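Local atomic coordinates of giardin subunit alpha-1 (Giardia intestinalis, PDB entry 4EVF), a protein that binds calcium and, in a calcium-dependent manner, phospholipids such as phosphatidylserine, and is involved in attachment of the parasite to the intestinal mucosa. Residues E134-M140 against T212-F217; A159-D163 against A192-N197. All coordinates share one frame; numbering follows the deposited sequence.

Interaction 1 (E134-M140 against T212-F217); sequences EDWCLLM and TDYYTF
The indole of Trp136 and the side chains of Thr212 and Asp213 show how two annexin repeats can be joined by a methyl on an indole face and a carboxylate at a helix start. Residues 134-140 lie in the predicted second repeat, on helix 135-145, and residues 212-217 in the third, on helix 211-225; the two segments run nearly alongside, at 29°, with axes 8.8 Å apart. Trp136 places its CG between the backbone N and the carbonyl carbon (chi1 71°), which presents one indole face to Thr212. The methyl CG2 of Thr212 stands over the five-membered ring, 3.4 Å from its centroid, in a CH-pi contact, while Cys137 SG lies over the opposite face. Thr212 turns its hydroxyl elsewhere, to His92. At the indole edge, Glu134 OE1 accepts from Trp136 NE1, meeting it close to the ring plane and so fixing the ring's rotation.

Asp213 reaches the N-terminal end of helix 135-145, where Glu134 is the N-cap. Its OD1 takes the backbone N-H of Trp136 at 2.8 Å, nearly along the C-O axis though with a bent N-H angle of 139°, and its OD2 takes a water held by Asp135 N. The start of the helix would probably favour this negative charge, even with Glu134 OE2 4.2 Å from Asp213 OD2. A second water joins Glu134 OE2 to Asp213 N. Asp135 itself points its carboxylate to Tyr209.

Deeper in, the Leu139 methyl CD2 sits almost on the normal of the Phe217 ring, 3.5 Å from the ring centroid, and Phe217 also stacks on Tyr209. Between the Trp136 and Phe217 contacts, Thr216 OG1 comes within 3.2 Å of Trp136 CB and donates to Thr212 O, approaching that carbonyl from the face opposite to Thr216 N.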
loop_
_atom_site.group_PDB
_atom_site.type_symbol
_atom_site.label_atom_id
_atom_site.label_comp_id
_atom_site.label_asym_id
_atom_site.label_seq_id
_atom_site.Cartn_x
_atom_site.Cartn_y
_atom_site.Cartn_z
ATOM N N GLU A 134 -21.735 7.444 -1.407
ATOM C CA GLU A 134 -20.706 8.474 -1.291
ATOM C C GLU A 134 -19.705 8.374 -2.437
ATOM O O GLU A 134 -19.497 7.307 -3.020
ATOM C CB GLU A 134 -19.959 8.367 0.042
ATOM C CG GLU A 134 -20.704 8.931 1.250
ATOM C CD GLU A 134 -19.796 9.085 2.464
ATOM O OE1 GLU A 134 -19.481 8.060 3.113
ATOM O OE2 GLU A 134 -19.399 10.235 2.766
ATOM N N ASP A 135 -19.067 9.489 -2.751
ATOM C CA ASP A 135 -18.156 9.504 -3.888
ATOM C C ASP A 135 -16.924 8.625 -3.685
ATOM O O ASP A 135 -16.385 8.099 -4.652
ATOM C CB ASP A 135 -17.768 10.931 -4.252
ATOM C CG ASP A 135 -18.897 11.676 -4.943
ATOM O OD1 ASP A 135 -18.728 12.875 -5.243
ATOM O OD2 ASP A 135 -19.948 11.052 -5.198
ATOM N N TRP A 136 -16.478 8.453 -2.439
ATOM C CA TRP A 136 -15.333 7.574 -2.198
ATOM C C TRP A 136 -15.647 6.121 -2.567
ATOM O O TRP A 136 -14.796 5.415 -3.111
ATOM C CB TRP A 136 -14.796 7.701 -0.759
ATOM C CG TRP A 136 -15.673 7.115 0.311
ATOM C CD1 TRP A 136 -16.583 7.779 1.085
ATOM C CD2 TRP A 136 -15.698 5.751 0.745
ATOM N NE1 TRP A 136 -17.183 6.907 1.962
ATOM C CE2 TRP A 136 -16.653 5.656 1.775
ATOM C CE3 TRP A 136 -15.004 4.597 0.361
ATOM C CZ2 TRP A 136 -16.940 4.455 2.416
ATOM C CZ3 TRP A 136 -15.288 3.411 1.005
ATOM C CH2 TRP A 136 -16.247 3.347 2.018
ATOM N N CYS A 137 -16.873 5.683 -2.289
ATOM C CA CYS A 137 -17.302 4.334 -2.659
ATOM C C CYS A 137 -17.239 4.160 -4.167
ATOM O O CYS A 137 -16.737 3.150 -4.659
ATOM C CB CYS A 137 -18.735 4.069 -2.202
ATOM S SG CYS A 137 -19.123 4.703 -0.555
ATOM N N LEU A 138 -17.770 5.146 -4.890
ATOM C CA LEU A 138 -17.848 5.074 -6.346
ATOM C C LEU A 138 -16.455 5.060 -6.980
ATOM O O LEU A 138 -16.208 4.328 -7.945
ATOM C CB LEU A 138 -18.672 6.245 -6.890
ATOM C CG LEU A 138 -20.153 6.325 -6.496
ATOM C CD1 LEU A 138 -20.783 7.581 -7.054
ATOM C CD2 LEU A 138 -20.901 5.092 -6.987
ATOM N N LEU A 139 -15.547 5.873 -6.447
ATOM C CA LEU A 139 -14.165 5.864 -6.927
ATOM C C LEU A 139 -13.486 4.533 -6.649
ATOM O O LEU A 139 -12.761 4.025 -7.505
ATOM C CB LEU A 139 -13.346 7.026 -6.350
ATOM C CG LEU A 139 -11.886 7.147 -6.821
ATOM C CD1 LEU A 139 -11.754 7.275 -8.337
ATOM C CD2 LEU A 139 -11.222 8.344 -6.136
ATOM N N MET A 140 -13.707 3.961 -5.464
ATOM C CA MET A 140 -13.063 2.685 -5.136
ATOM C C MET A 140 -13.558 1.548 -6.025
ATOM O O MET A 140 -12.778 0.680 -6.435
ATOM C CB MET A 140 -13.212 2.322 -3.653
ATOM C CG MET A 140 -12.249 3.105 -2.761
ATOM S SD MET A 140 -12.209 2.476 -1.067
ATOM C CE MET A 140 -11.281 3.783 -0.246
ATOM N N THR A 212 -13.764 10.946 4.409
ATOM C CA THR A 212 -13.360 9.781 3.620
ATOM C C THR A 212 -13.295 10.084 2.112
ATOM O O THR A 212 -12.406 9.577 1.407
ATOM C CB THR A 212 -14.253 8.545 3.915
ATOM O OG1 THR A 212 -14.272 8.283 5.329
ATOM C CG2 THR A 212 -13.712 7.303 3.190
ATOM N N ASP A 213 -14.212 10.918 1.619
ATOM C CA ASP A 213 -14.130 11.356 0.220
ATOM C C ASP A 213 -12.776 11.982 0.005
ATOM O O ASP A 213 -12.050 11.621 -0.926
ATOM C CB ASP A 213 -15.183 12.405 -0.134
ATOM C CG ASP A 213 -16.572 11.823 -0.314
ATOM O OD1 ASP A 213 -16.707 10.609 -0.602
ATOM O OD2 ASP A 213 -17.537 12.602 -0.168
ATOM N N TYR A 214 -12.451 12.941 0.874
ATOM C CA TYR A 214 -11.188 13.637 0.778
ATOM C C TYR A 214 -9.990 12.688 0.733
ATOM O O TYR A 214 -9.174 12.738 -0.190
ATOM C CB TYR A 214 -11.015 14.624 1.944
ATOM C CG TYR A 214 -9.638 15.222 1.944
ATOM C CD1 TYR A 214 -9.325 16.274 1.094
ATOM C CD2 TYR A 214 -8.635 14.711 2.765
ATOM C CE1 TYR A 214 -8.063 16.818 1.066
ATOM C CE2 TYR A 214 -7.369 15.247 2.750
ATOM C CZ TYR A 214 -7.085 16.300 1.891
ATOM O OH TYR A 214 -5.829 16.851 1.860
ATOM N N TYR A 215 -9.866 11.847 1.751
ATOM C CA TYR A 215 -8.712 10.967 1.842
ATOM C C TYR A 215 -8.637 9.988 0.680
ATOM O O TYR A 215 -7.547 9.663 0.222
ATOM C CB TYR A 215 -8.658 10.242 3.186
ATOM C CG TYR A 215 -8.373 11.210 4.305
ATOM C CD1 TYR A 215 -7.159 11.879 4.358
ATOM C CD2 TYR A 215 -9.335 11.496 5.270
ATOM C CE1 TYR A 215 -6.895 12.797 5.356
ATOM C CE2 TYR A 215 -9.083 12.407 6.276
ATOM C CZ TYR A 215 -7.862 13.049 6.316
ATOM O OH TYR A 215 -7.595 13.956 7.308
ATOM N N THR A 216 -9.791 9.547 0.196
ATOM C CA THR A 216 -9.809 8.606 -0.929
ATOM C C THR A 216 -9.227 9.248 -2.187
ATOM O O THR A 216 -8.349 8.663 -2.850
ATOM C CB THR A 216 -11.231 8.069 -1.225
ATOM O OG1 THR A 216 -11.723 7.331 -0.099
ATOM C CG2 THR A 216 -11.208 7.153 -2.446
ATOM N N PHE A 217 -9.703 10.446 -2.524
ATOM C CA PHE A 217 -9.194 11.158 -3.703
ATOM C C PHE A 217 -7.743 11.621 -3.520
ATOM O O PHE A 217 -6.949 11.655 -4.471
ATOM C CB PHE A 217 -10.106 12.338 -4.065
ATOM C CG PHE A 217 -11.350 11.939 -4.811
ATOM C CD1 PHE A 217 -12.438 11.410 -4.135
ATOM C CD2 PHE A 217 -11.436 12.107 -6.184
ATOM C CE1 PHE A 217 -13.590 11.039 -4.811
ATOM C CE2 PHE A 217 -12.580 11.738 -6.874
ATOM C CZ PHE A 217 -13.666 11.207 -6.178
HETATM O O HOH W 1 -16.760 11.407 3.163
HETATM O O HOH W 2 -19.794 11.848 -1.335
#

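Interaction 2 (A159-D163 against A192-N197); sequences AQRLD and AFKAQN
The carboxylate of Asp163 and the amide of Asn197 lie stacked with planes 17° apart, Asp163 OD1 being 3.5 Å from Asn197 CG. They meet face against face, without a hydrogen bond. The same amide puts its OD1 over the centre of the Phe193 ring, 3.5 Å above the plane, and the Asp163 backbone N approaches the ring edge, 3.4 Å from Phe193 CE2. That N-H is already spent inside its own helix, on Ala159 O. CG of Phe193 is anti to the backbone N (chi1 -163°), an orientation that carries the ring across to helix 155-167, where Leu162 CD1 meets CE2 at 3.9 Å, the two side chains about perpendicular.

Helices 155-167 and 183-196 both lie in the predicted third annexin repeat, and in the annexin arrangement of five helices per repeat they are the first and third. Their segments cross steeply, at -72°, with axes 9.5 Å apart. Two alanines lie where the helices meet: the methyl of Ala159 fits against the backbone of Phe193, its CB 3.5 Å from Phe193 N, and lies 4.0 Å from the CB of Ala192. Ile201, from helix 201-208, touches both Leu162 and Phe193.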
loop_
_atom_site.group_PDB
_atom_site.type_symbol
_atom_site.label_atom_id
_atom_site.label_comp_id
_atom_site.label_asym_id
_atom_site.label_seq_id
_atom_site.Cartn_x
_atom_site.Cartn_y
_atom_site.Cartn_z
ATOM N N ALA A 159 -6.120 19.340 -18.011
ATOM C CA ALA A 159 -6.089 20.066 -16.750
ATOM C C ALA A 159 -7.200 21.123 -16.689
ATOM O O ALA A 159 -7.815 21.320 -15.642
ATOM C CB ALA A 159 -4.732 20.698 -16.531
ATOM N N GLN A 160 -7.459 21.796 -17.809
ATOM C CA GLN A 160 -8.548 22.782 -17.877
ATOM C C GLN A 160 -9.930 22.152 -17.676
ATOM O O GLN A 160 -10.722 22.646 -16.877
ATOM C CB GLN A 160 -8.490 23.577 -19.191
ATOM C CG GLN A 160 -9.730 24.439 -19.488
ATOM C CD GLN A 160 -9.841 25.691 -18.605
ATOM O OE1 GLN A 160 -9.347 25.729 -17.473
ATOM N NE2 GLN A 160 -10.493 26.719 -19.133
ATOM N N ARG A 161 -10.220 21.063 -18.389
ATOM C CA ARG A 161 -11.471 20.326 -18.171
ATOM C C ARG A 161 -11.584 19.849 -16.718
ATOM O O ARG A 161 -12.666 19.865 -16.132
ATOM C CB ARG A 161 -11.601 19.120 -19.115
ATOM C CG ARG A 161 -11.630 19.459 -20.603
ATOM C CD ARG A 161 -12.051 18.241 -21.441
ATOM N NE ARG A 161 -11.046 17.826 -22.424
ATOM C CZ ARG A 161 -10.825 18.443 -23.585
ATOM N NH1 ARG A 161 -11.521 19.529 -23.911
ATOM N NH2 ARG A 161 -9.901 17.978 -24.421
ATOM N N LEU A 162 -10.461 19.416 -16.152
ATOM C CA LEU A 162 -10.425 18.923 -14.775
ATOM C C LEU A 162 -10.767 20.070 -13.830
ATOM O O LEU A 162 -11.646 19.945 -12.980
ATOM C CB LEU A 162 -9.037 18.358 -14.441
ATOM C CG LEU A 162 -8.887 17.093 -13.578
ATOM C CD1 LEU A 162 -7.737 17.219 -12.566
ATOM C CD2 LEU A 162 -10.184 16.714 -12.871
ATOM N N ASP A 163 -10.061 21.185 -13.994
ATOM C CA ASP A 163 -10.319 22.405 -13.224
ATOM C C ASP A 163 -11.775 22.855 -13.307
ATOM O O ASP A 163 -12.364 23.262 -12.306
ATOM C CB ASP A 163 -9.403 23.536 -13.705
ATOM C CG ASP A 163 -9.732 24.878 -13.059
ATOM O OD1 ASP A 163 -9.216 25.157 -11.955
ATOM O OD2 ASP A 163 -10.493 25.660 -13.666
ATOM N N ALA A 192 0.471 20.577 -15.334
ATOM C CA ALA A 192 -0.180 21.614 -16.117
ATOM C C ALA A 192 -1.233 22.307 -15.257
ATOM O O ALA A 192 -1.361 23.533 -15.282
ATOM C CB ALA A 192 -0.800 21.028 -17.377
ATOM N N PHE A 193 -1.964 21.511 -14.479
ATOM C CA PHE A 193 -2.988 22.028 -13.569
ATOM C C PHE A 193 -2.409 23.091 -12.641
ATOM O O PHE A 193 -2.833 24.245 -12.641
ATOM C CB PHE A 193 -3.540 20.883 -12.727
ATOM C CG PHE A 193 -4.847 21.193 -12.063
ATOM C CD1 PHE A 193 -4.881 21.844 -10.839
ATOM C CD2 PHE A 193 -6.043 20.812 -12.654
ATOM C CE1 PHE A 193 -6.086 22.117 -10.224
ATOM C CE2 PHE A 193 -7.250 21.080 -12.044
ATOM C CZ PHE A 193 -7.272 21.735 -10.833
ATOM N N LYS A 194 -1.440 22.664 -11.841
ATOM C CA LYS A 194 -0.665 23.539 -10.972
ATOM C C LYS A 194 -0.178 24.799 -11.688
ATOM O O LYS A 194 -0.372 25.915 -11.197
ATOM C CB LYS A 194 0.510 22.750 -10.373
ATOM C CG LYS A 194 1.705 23.577 -9.894
ATOM C CD LYS A 194 2.727 23.857 -11.015
ATOM C CE LYS A 194 3.393 22.581 -11.534
ATOM N NZ LYS A 194 4.162 22.806 -12.806
ATOM N N ALA A 195 0.447 24.629 -12.850
ATOM C CA ALA A 195 1.024 25.774 -13.555
ATOM C C ALA A 195 -0.012 26.796 -14.015
ATOM O O ALA A 195 0.249 27.997 -13.994
ATOM C CB ALA A 195 1.889 25.313 -14.734
ATOM N N GLN A 196 -1.191 26.338 -14.422
ATOM C CA GLN A 196 -2.138 27.266 -15.040
ATOM C C GLN A 196 -3.260 27.763 -14.128
ATOM O O GLN A 196 -3.814 28.830 -14.362
ATOM C CB GLN A 196 -2.702 26.704 -16.345
ATOM C CG GLN A 196 -3.465 25.395 -16.212
ATOM C CD GLN A 196 -3.581 24.652 -17.538
ATOM O OE1 GLN A 196 -4.683 24.306 -17.981
ATOM N NE2 GLN A 196 -2.440 24.393 -18.173
ATOM N N ASN A 197 -3.583 27.001 -13.090
ATOM C CA ASN A 197 -4.721 27.339 -12.243
ATOM C C ASN A 197 -4.280 27.878 -10.899
ATOM O O ASN A 197 -3.137 27.683 -10.498
ATOM C CB ASN A 197 -5.604 26.114 -12.042
ATOM C CG ASN A 197 -6.070 25.522 -13.355
ATOM O OD1 ASN A 197 -5.958 24.314 -13.582
ATOM N ND2 ASN A 197 -6.585 26.371 -14.231
#

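Overall arrangement
Both contacts are partly buried and both draw on the predicted third repeat, but they join different things. Interaction 1 ties that repeat to the second, about 17 Å from the chain's centre; interaction 2 joins two helices within it, farther out at about 28 Å. They do not touch, their nearest atoms being about 8 Å apart, yet helices 171-180 and 201-208 have side chains against each of them. Along the chain, interaction 2 is nested in the loop closed by interaction 1. The chemistry differs with place: interaction 1 includes a helix start, which receives a carboxylate and bridging waters, whereas the steep crossing of interaction 2 rests on alanine contacts, one phenylalanine and stacked polar groups.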